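Uncharacterized protein (Pseudomonas aeruginosa, PDB 5BR9) probably takes part, as the TsaB protein of the KAE1/TsaD family, in making the threonylcarbamoyladenosine modification of tRNA. Local coordinates at residues A108-R113 and L193-D198; G116-A121 and Y136-G141; E20-A25 and Q45-M50. One frame throughout, in Å; residues are numbered along the deposited sequence.

Contact 1. Residues A108-R113 and L193-D198; sequences AQRAYR and LPHAED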
loop_
_atom_site.group_PDB
_atom_site.type_symbol
_atom_site.label_atom_id
_atom_site.label_comp_id
_atom_site.label_asym_id
_atom_site.label_seq_id
_atom_site.Cartn_x
_atom_site.Cartn_y
_atom_site.Cartn_z
ATOM N N ALA A 108 1.703 -3.069 -24.042
ATOM C CA ALA A 108 1.279 -2.965 -25.426
ATOM C C ALA A 108 1.692 -1.604 -25.970
ATOM O O ALA A 108 2.271 -1.516 -27.046
ATOM C CB ALA A 108 -0.216 -3.162 -25.537
ATOM N N GLN A 109 1.425 -0.554 -25.194
ATOM C CA GLN A 109 1.761 0.796 -25.606
ATOM C C GLN A 109 3.277 0.910 -25.748
ATOM O O GLN A 109 3.772 1.546 -26.690
ATOM C CB GLN A 109 1.249 1.836 -24.608
ATOM C CG GLN A 109 1.281 3.259 -25.168
ATOM C CD GLN A 109 0.200 3.467 -26.209
ATOM O OE1 GLN A 109 -0.849 2.834 -26.149
ATOM N NE2 GLN A 109 0.453 4.337 -27.174
ATOM N N ARG A 110 4.017 0.284 -24.833
ATOM C CA ARG A 110 5.479 0.312 -24.943
ATOM C C ARG A 110 5.985 -0.414 -26.184
ATOM O O ARG A 110 6.875 0.080 -26.885
ATOM C CB ARG A 110 6.139 -0.296 -23.711
ATOM C CG ARG A 110 7.659 -0.311 -23.817
ATOM C CD ARG A 110 8.321 -0.580 -22.495
ATOM N NE ARG A 110 9.770 -0.421 -22.593
ATOM C CZ ARG A 110 10.619 -0.667 -21.601
ATOM N NH1 ARG A 110 10.169 -1.081 -20.422
ATOM N NH2 ARG A 110 11.916 -0.493 -21.788
ATOM N N ALA A 111 5.406 -1.578 -26.468
ATOM C CA ALA A 111 5.832 -2.341 -27.637
ATOM C C ALA A 111 5.500 -1.558 -28.915
ATOM O O ALA A 111 6.236 -1.599 -29.900
ATOM C CB ALA A 111 5.194 -3.717 -27.645
ATOM N N TYR A 112 4.378 -0.851 -28.888
ATOM C CA TYR A 112 4.015 -0.003 -30.004
ATOM C C TYR A 112 5.059 1.101 -30.194
ATOM O O TYR A 112 5.567 1.296 -31.295
ATOM C CB TYR A 112 2.632 0.607 -29.799
ATOM C CG TYR A 112 2.383 1.741 -30.764
ATOM C CD1 TYR A 112 2.288 1.500 -32.137
ATOM C CD2 TYR A 112 2.287 3.062 -30.315
ATOM C CE1 TYR A 112 2.087 2.542 -33.037
ATOM C CE2 TYR A 112 2.084 4.120 -31.221
ATOM C CZ TYR A 112 1.980 3.842 -32.575
ATOM O OH TYR A 112 1.773 4.862 -33.476
ATOM N N ARG A 113 5.394 1.803 -29.114
ATOM C CA ARG A 113 6.355 2.897 -29.195
ATOM C C ARG A 113 7.740 2.421 -29.640
ATOM O O ARG A 113 8.408 3.086 -30.435
ATOM C CB ARG A 113 6.467 3.623 -27.850
ATOM C CG ARG A 113 7.509 4.732 -27.827
ATOM C CD ARG A 113 7.504 5.473 -26.498
ATOM N NE ARG A 113 7.692 4.587 -25.342
ATOM C CZ ARG A 113 8.875 4.145 -24.928
ATOM N NH1 ARG A 113 9.978 4.492 -25.581
ATOM N NH2 ARG A 113 8.958 3.362 -23.861
ATOM N N LEU A 193 9.110 -4.997 -19.899
ATOM C CA LEU A 193 8.430 -4.621 -18.671
ATOM C C LEU A 193 7.640 -3.314 -18.883
ATOM O O LEU A 193 7.875 -2.610 -19.855
ATOM C CB LEU A 193 9.458 -4.463 -17.535
ATOM C CG LEU A 193 10.276 -5.706 -17.150
ATOM C CD1 LEU A 193 11.230 -5.406 -15.993
ATOM C CD2 LEU A 193 9.345 -6.881 -16.783
ATOM N N PRO A 194 6.663 -3.022 -18.004
ATOM C CA PRO A 194 5.936 -1.750 -18.039
ATOM C C PRO A 194 6.859 -0.554 -17.838
ATOM O O PRO A 194 7.854 -0.674 -17.157
ATOM C CB PRO A 194 4.956 -1.874 -16.871
ATOM C CG PRO A 194 4.756 -3.319 -16.710
ATOM C CD PRO A 194 6.084 -3.945 -17.008
ATOM N N HIS A 195 6.524 0.581 -18.432
ATOM C CA HIS A 195 7.332 1.789 -18.334
ATOM C C HIS A 195 6.373 2.976 -18.106
ATOM O O HIS A 195 5.376 3.129 -18.821
ATOM C CB HIS A 195 8.153 1.947 -19.607
ATOM C CG HIS A 195 9.275 2.923 -19.512
ATOM N ND1 HIS A 195 9.088 4.250 -19.188
ATOM C CD2 HIS A 195 10.597 2.783 -19.770
ATOM C CE1 HIS A 195 10.252 4.873 -19.202
ATOM N NE2 HIS A 195 11.183 4.008 -19.563
ATOM N N ALA A 196 6.644 3.791 -17.093
ATOM C CA ALA A 196 5.761 4.909 -16.756
ATOM C C ALA A 196 5.546 5.867 -17.931
ATOM O O ALA A 196 4.500 6.520 -18.028
ATOM C CB ALA A 196 6.308 5.660 -15.564
ATOM N N GLU A 197 6.526 5.954 -18.823
ATOM C CA GLU A 197 6.380 6.787 -20.023
ATOM C C GLU A 197 5.164 6.366 -20.860
ATOM O O GLU A 197 4.415 7.200 -21.381
ATOM C CB GLU A 197 7.642 6.736 -20.877
ATOM C CG GLU A 197 7.492 7.477 -22.194
ATOM C CD GLU A 197 8.759 7.498 -23.025
ATOM O OE1 GLU A 197 9.778 6.916 -22.597
ATOM O OE2 GLU A 197 8.730 8.107 -24.114
ATOM N N ASP A 198 4.964 5.062 -20.987
ATOM C CA ASP A 198 3.851 4.552 -21.781
ATOM C C ASP A 198 2.559 4.530 -20.962
ATOM O O ASP A 198 1.463 4.701 -21.514
ATOM C CB ASP A 198 4.211 3.176 -22.335
ATOM C CG ASP A 198 5.526 3.211 -23.096
ATOM O OD1 ASP A 198 5.568 3.831 -24.188
ATOM O OD2 ASP A 198 6.528 2.665 -22.583
#

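Contact 2. Residues G116-A121 and Y136-G141; sequences GAERVA and YQLQQG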
loop_
_atom_site.group_PDB
_atom_site.type_symbol
_atom_site.label_atom_id
_atom_site.label_comp_id
_atom_site.label_asym_id
_atom_site.label_seq_id
_atom_site.Cartn_x
_atom_site.Cartn_y
_atom_site.Cartn_z
ATOM N N GLY A 116 7.088 -0.435 -33.048
ATOM C CA GLY A 116 6.102 -0.012 -34.027
ATOM C C GLY A 116 4.968 -1.005 -34.243
ATOM O O GLY A 116 4.177 -0.847 -35.168
ATOM N N ALA A 117 4.867 -2.011 -33.380
ATOM C CA ALA A 117 3.820 -3.041 -33.517
ATOM C C ALA A 117 2.440 -2.488 -33.174
ATOM O O ALA A 117 2.234 -1.921 -32.111
ATOM C CB ALA A 117 4.133 -4.239 -32.645
ATOM N N GLU A 118 1.498 -2.646 -34.089
ATOM C CA GLU A 118 0.176 -2.072 -33.908
ATOM C C GLU A 118 -0.805 -3.089 -33.363
ATOM O O GLU A 118 -1.906 -2.742 -32.941
ATOM C CB GLU A 118 -0.306 -1.494 -35.230
ATOM C CG GLU A 118 0.562 -0.324 -35.623
ATOM C CD GLU A 118 0.011 0.487 -36.751
ATOM O OE1 GLU A 118 -1.064 0.128 -37.278
ATOM O OE2 GLU A 118 0.662 1.499 -37.096
ATOM N N ARG A 119 -0.373 -4.347 -33.354
ATOM C CA ARG A 119 -1.121 -5.411 -32.705
ATOM C C ARG A 119 -0.188 -6.156 -31.763
ATOM O O ARG A 119 0.832 -6.709 -32.183
ATOM C CB ARG A 119 -1.746 -6.347 -33.743
ATOM C CG ARG A 119 -2.631 -5.578 -34.724
ATOM C CD ARG A 119 -3.732 -6.404 -35.349
ATOM N NE ARG A 119 -3.280 -7.144 -36.514
ATOM C CZ ARG A 119 -4.091 -7.644 -37.443
ATOM N NH1 ARG A 119 -3.586 -8.310 -38.477
ATOM N NH2 ARG A 119 -5.404 -7.463 -37.350
ATOM N N VAL A 120 -0.536 -6.158 -30.481
ATOM C CA VAL A 120 0.322 -6.759 -29.463
ATOM C C VAL A 120 -0.474 -7.691 -28.569
ATOM O O VAL A 120 -1.528 -7.332 -28.044
ATOM C CB VAL A 120 1.030 -5.695 -28.603
ATOM C CG1 VAL A 120 1.783 -6.377 -27.459
ATOM C CG2 VAL A 120 1.997 -4.867 -29.446
ATOM N N ALA A 121 0.015 -8.910 -28.437
ATOM C CA ALA A 121 -0.503 -9.815 -27.426
ATOM C C ALA A 121 0.400 -9.668 -26.189
ATOM O O ALA A 121 1.561 -10.051 -26.212
ATOM C CB ALA A 121 -0.537 -11.266 -27.948
ATOM N N TYR A 136 -4.048 -6.239 -27.699
ATOM C CA TYR A 136 -4.240 -4.813 -27.885
ATOM C C TYR A 136 -3.992 -4.431 -29.334
ATOM O O TYR A 136 -3.172 -5.054 -30.007
ATOM C CB TYR A 136 -3.303 -4.026 -26.939
ATOM C CG TYR A 136 -3.767 -4.063 -25.500
ATOM C CD1 TYR A 136 -4.456 -2.987 -24.956
ATOM C CD2 TYR A 136 -3.547 -5.189 -24.689
ATOM C CE1 TYR A 136 -4.912 -3.005 -23.644
ATOM C CE2 TYR A 136 -4.003 -5.221 -23.348
ATOM C CZ TYR A 136 -4.683 -4.114 -22.842
ATOM O OH TYR A 136 -5.173 -4.105 -21.556
ATOM N N GLN A 137 -4.708 -3.410 -29.801
ATOM C CA GLN A 137 -4.550 -2.891 -31.163
ATOM C C GLN A 137 -4.625 -1.367 -31.153
ATOM O O GLN A 137 -5.426 -0.769 -30.426
ATOM C CB GLN A 137 -5.614 -3.468 -32.096
ATOM C CG GLN A 137 -5.600 -2.867 -33.514
ATOM C CD GLN A 137 -6.433 -3.665 -34.524
ATOM O OE1 GLN A 137 -6.916 -4.766 -34.223
ATOM N NE2 GLN A 137 -6.604 -3.107 -35.727
ATOM N N LEU A 138 -3.775 -0.751 -31.958
ATOM C CA LEU A 138 -3.714 0.691 -32.075
ATOM C C LEU A 138 -5.012 1.307 -32.599
ATOM O O LEU A 138 -5.573 0.876 -33.605
ATOM C CB LEU A 138 -2.559 1.090 -32.995
ATOM C CG LEU A 138 -2.150 2.563 -32.959
ATOM C CD1 LEU A 138 -1.440 2.912 -31.648
ATOM C CD2 LEU A 138 -1.262 2.871 -34.145
ATOM N N GLN A 139 -5.459 2.346 -31.914
ATOM C CA GLN A 139 -6.675 3.061 -32.250
ATOM C C GLN A 139 -6.386 4.527 -31.953
ATOM O O GLN A 139 -6.437 4.949 -30.790
ATOM C CB GLN A 139 -7.848 2.535 -31.416
ATOM C CG GLN A 139 -9.185 2.349 -32.116
ATOM C CD GLN A 139 -10.101 1.399 -31.321
ATOM O OE1 GLN A 139 -9.767 0.219 -31.119
ATOM N NE2 GLN A 139 -11.243 1.914 -30.856
ATOM N N GLN A 140 -6.030 5.285 -32.986
ATOM C CA GLN A 140 -5.764 6.714 -32.838
ATOM C C GLN A 140 -4.664 6.984 -31.805
ATOM O O GLN A 140 -4.830 7.813 -30.910
ATOM C CB GLN A 140 -7.045 7.446 -32.434
ATOM C CG GLN A 140 -8.010 7.641 -33.567
ATOM C CD GLN A 140 -9.327 8.182 -33.087
ATOM O OE1 GLN A 140 -9.731 7.938 -31.947
ATOM N NE2 GLN A 140 -10.002 8.941 -33.943
ATOM N N GLY A 141 -3.557 6.259 -31.934
ATOM C CA GLY A 141 -2.391 6.459 -31.110
ATOM C C GLY A 141 -2.447 5.706 -29.787
ATOM O O GLY A 141 -1.463 5.661 -29.074
#

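Contact 3. Residues E20-A25 and Q45-M50; sequences EACSVA and QRLLPM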
loop_
_atom_site.group_PDB
_atom_site.type_symbol
_atom_site.label_atom_id
_atom_site.label_comp_id
_atom_site.label_asym_id
_atom_site.label_seq_id
_atom_site.Cartn_x
_atom_site.Cartn_y
_atom_site.Cartn_z
ATOM N N GLU A 20 9.981 -5.497 -10.971
ATOM C CA GLU A 20 11.263 -5.163 -10.353
ATOM C C GLU A 20 11.719 -3.764 -10.807
ATOM O O GLU A 20 12.620 -3.164 -10.214
ATOM C CB GLU A 20 12.320 -6.217 -10.703
ATOM C CG GLU A 20 12.735 -6.216 -12.173
ATOM C CD GLU A 20 13.780 -7.277 -12.505
ATOM O OE1 GLU A 20 13.914 -7.616 -13.702
ATOM O OE2 GLU A 20 14.462 -7.771 -11.575
ATOM N N ALA A 21 11.086 -3.262 -11.866
ATOM C CA ALA A 21 11.315 -1.907 -12.352
ATOM C C ALA A 21 10.436 -0.916 -11.592
ATOM O O ALA A 21 9.271 -1.199 -11.283
ATOM C CB ALA A 21 11.039 -1.809 -13.854
ATOM N N CYS A 22 11.017 0.232 -11.270
ATOM C CA CYS A 22 10.289 1.323 -10.662
ATOM C C CYS A 22 10.398 2.538 -11.584
ATOM O O CYS A 22 11.497 2.941 -11.969
ATOM C CB CYS A 22 10.835 1.632 -9.267
ATOM S SG CYS A 22 9.856 2.855 -8.375
ATOM N N SER A 23 9.277 3.114 -11.986
ATOM C CA SER A 23 9.389 4.227 -12.914
ATOM C C SER A 23 8.309 5.273 -12.691
ATOM O O SER A 23 7.224 4.980 -12.160
ATOM C CB SER A 23 9.364 3.722 -14.360
ATOM O OG SER A 23 8.123 3.148 -14.686
ATOM N N VAL A 24 8.651 6.509 -13.052
ATOM C CA VAL A 24 7.773 7.647 -12.854
ATOM C C VAL A 24 7.824 8.508 -14.108
ATOM O O VAL A 24 8.837 8.577 -14.795
ATOM C CB VAL A 24 8.175 8.451 -11.590
ATOM C CG1 VAL A 24 8.106 7.562 -10.331
ATOM C CG2 VAL A 24 9.577 9.036 -11.747
ATOM N N ALA A 25 6.734 9.181 -14.414
ATOM C CA ALA A 25 6.718 10.003 -15.608
ATOM C C ALA A 25 5.819 11.190 -15.356
ATOM O O ALA A 25 4.943 11.154 -14.481
ATOM C CB ALA A 25 6.264 9.196 -16.831
ATOM N N GLN A 45 10.821 2.347 -0.672
ATOM C CA GLN A 45 11.782 3.322 -0.205
ATOM C C GLN A 45 12.238 4.226 -1.329
ATOM O O GLN A 45 12.778 5.298 -1.078
ATOM C CB GLN A 45 12.985 2.628 0.425
ATOM C CG GLN A 45 12.637 1.729 1.576
ATOM C CD GLN A 45 13.207 0.353 1.376
ATOM O OE1 GLN A 45 12.553 -0.526 0.807
ATOM N NE2 GLN A 45 14.446 0.157 1.818
ATOM N N ARG A 46 12.025 3.804 -2.571
ATOM C CA ARG A 46 12.595 4.550 -3.678
ATOM C C ARG A 46 11.560 5.267 -4.536
ATOM O O ARG A 46 11.924 6.139 -5.313
ATOM C CB ARG A 46 13.455 3.627 -4.539
ATOM C CG ARG A 46 14.867 3.457 -3.978
ATOM C CD ARG A 46 15.947 3.980 -4.938
ATOM N NE ARG A 46 15.541 5.175 -5.690
ATOM C CZ ARG A 46 15.760 6.436 -5.306
ATOM N NH1 ARG A 46 16.384 6.696 -4.157
ATOM N NH2 ARG A 46 15.355 7.448 -6.074
ATOM N N LEU A 47 10.282 4.926 -4.383
ATOM C CA LEU A 47 9.243 5.513 -5.221
ATOM C C LEU A 47 9.079 7.022 -5.011
ATOM O O LEU A 47 9.133 7.797 -5.967
ATOM C CB LEU A 47 7.900 4.822 -4.980
ATOM C CG LEU A 47 6.753 5.393 -5.817
ATOM C CD1 LEU A 47 7.099 5.256 -7.281
ATOM C CD2 LEU A 47 5.450 4.654 -5.520
ATOM N N LEU A 48 8.857 7.439 -3.769
ATOM C CA LEU A 48 8.641 8.858 -3.495
ATOM C C LEU A 48 9.875 9.730 -3.770
ATOM O O LEU A 48 9.731 10.859 -4.217
ATOM C CB LEU A 48 8.156 9.057 -2.064
ATOM C CG LEU A 48 6.725 8.527 -1.888
ATOM C CD1 LEU A 48 6.237 8.763 -0.456
ATOM C CD2 LEU A 48 5.752 9.109 -2.922
ATOM N N PRO A 49 11.087 9.243 -3.470
ATOM C CA PRO A 49 12.194 10.100 -3.918
ATOM C C PRO A 49 12.291 10.218 -5.450
ATOM O O PRO A 49 12.705 11.268 -5.955
ATOM C CB PRO A 49 13.440 9.411 -3.334
ATOM C CG PRO A 49 12.926 8.633 -2.156
ATOM C CD PRO A 49 11.534 8.194 -2.533
ATOM N N MET A 50 11.927 9.172 -6.185
ATOM C CA MET A 50 11.934 9.287 -7.642
ATOM C C MET A 50 10.948 10.366 -8.090
ATOM O O MET A 50 11.228 11.125 -9.020
ATOM C CB MET A 50 11.610 7.958 -8.309
ATOM C CG MET A 50 12.794 7.004 -8.367
ATOM S SD MET A 50 12.433 5.490 -9.290
ATOM C CE MET A 50 11.887 6.200 -10.822
#

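Contact 1. Residues A108-R113 and L193-D198
A salt-bridge network of Arg113, Glu197 and Asp198 joins helix 103-115, packed on the sheet of strand 119-125, to the first turn of helix 196-208, beside the sheet of strand 21-28, in a protein of the actin-like ATPase superfamily. Arg113 grips Asp198 side-on with two nitrogens. Its NE lies 2.5 Å from Asp198 OD1, a short separation whose exact value deserves caution, and its NH2 lies 2.8 Å from Asp198 OD2. Both oxygens use their syn lone pairs, and the guanidinium and carboxylate planes are only 11° apart, so the pair is nearly coplanar. A bend at chi3 (56°) places NE where it faces OD1. Glu197 approaches the same guanidinium differently: its carboxylate stacks over one face, with OE1 3.7 Å from Arg113 CZ. The ion pair, Arg113 NH1 to Glu197 OE1, is long at 3.8 Å, and the oxygen lies well out of the guanidinium plane.

Arg110 reaches past Asp198 on an extended chain toward the loop before the helix. Its CB lies 3.2 Å from Asp198 OD2, and NH1 donates to Leu193 O at 2.8 Å, from above the carbonyl plane and with a bent N-H...O angle of 141°. His195 CD2 sits over the centre of the Arg110 guanidinium, 3.9 Å from CZ, with the ring nearly perpendicular to that group. The same histidine is the N-cap of helix 196-208: its ND1 accepts Glu197 N at 3.1 Å. Outside the two segments, Arg110 NE pairs with Glu114, and the His195 ring stacks on Tyr36.

The two-point grip should fix the rotation of the buried Asp198 carboxylate. Arg113, with the nearby charge of Arg110 and the helix N-terminus, would be expected to stabilise its negative charge.

Contact 2. Residues G116-A121 and Y136-G141
Glu118 and Leu138 meet through both backbone and side chains. Leu138 N donates to Glu118 O at 2.9 Å. Beyond that bond the extended Glu118 chain crosses Leu138, bringing CD within 3.8 Å of Leu138 CD2, so the carboxylate end rests against a methyl group. The backbone O of Glu118 also receives a CA-H...O contact from Gln137 CA at 3.2 Å.

Tyr136 continues the pairing. Its N donates to Val120 O at 2.8 Å, while its O accepts from Val120 N at 2.9 Å with an N-H...O angle of 169°. These reciprocal bonds mark Val120 and Tyr136 as an antiparallel hydrogen-bonded pair in the beta hairpin of strands 119-125 and 131-139, whose local axes run 4.8 Å apart. The next pair, Arg119 with Gln137, is non-hydrogen-bonded and lies on the other face, with Arg119 CD 3.8 Å from Gln137 OE1; the Arg119 NE instead forms a salt bridge with Asp167.

The Tyr136 ring leads away from strand 119-125. Its OH bonds to Glu149, and its side chain packs on Ala105 of helix 103-115.

Contact 3. Residues E20-A25 and Q45-M50
Cys22 and Val24 of strand 21-28 meet Leu47 and Met50 of helix 43-58 chiefly through apolar side chains, with one methyl against a carbonyl oxygen; no hydrogen bond links the segments. Sulfur contacts come first. Cys22 SG, anti to the backbone N (chi1 -173°), reaches both helix residues, lying 3.8 Å from Met50 SD and 3.8 Å from Leu47 CD1.

Methyl-to-methyl packing makes the second group. Val24 presents both branches: CG1 is 4.0 Å from Leu47 CD1, and CG2 is 3.8 Å from Met50 CE. The Leu47 CB does not aim directly at the strand, yet its CD1 branch comes nearer.

Contacts of the Met50 methyl with the strand backbone form the third. A bend at chi3 (55°) places CE 3.5 Å from Cys22 O, and Met50 CE is also 3.8 Å from Ser23 CA, so the methyl lies against the main chain between the two inward-facing side chains.

The local axes are 8.6 Å apart and 20° from parallel. All five touching residues are buried. The helix is kinked here: the N atoms of Leu48 and Pro49 have no bond to the preceding turn, and a proline nitrogen carries no N-H.

Strand 21-28 lies second in a mixed sheet of order 31-38, 21-28, 12-16, 67-71, 98-101, which fits the ribonuclease H-like fold of the actin-like ATPase superfamily; helix 43-58 covers its Cys22 and Val24 face. Ser23 points away from that helix and bonds to Ala196 N of helix 196-208, while Leu48 and Pro49 pack on Phe92 and Glu216 of the second subunit.

Overall arrangement
Contact 3 is the fully buried one, apolar and free of hydrogen bonds between its segments; contacts 1 and 2 are partly buried, the former held by charged side chains and the latter chiefly by backbone bonds. Contact 1 stands between the other two, whose centres are 27 Å apart on opposite sides of the chain's centre. Helix 103-115 of contact 1 lies against the hairpin of contact 2: Ala108 CB is 3.5 Å from Tyr136 CB, and Gln109 NE2 probably bonds to Gly141 O. On its other segment, 193-198, Ala196 O packs 3.4 Å from Ala25 CB of contact 3. The polar contact thus bridges elements packed on two separate five-stranded sheets.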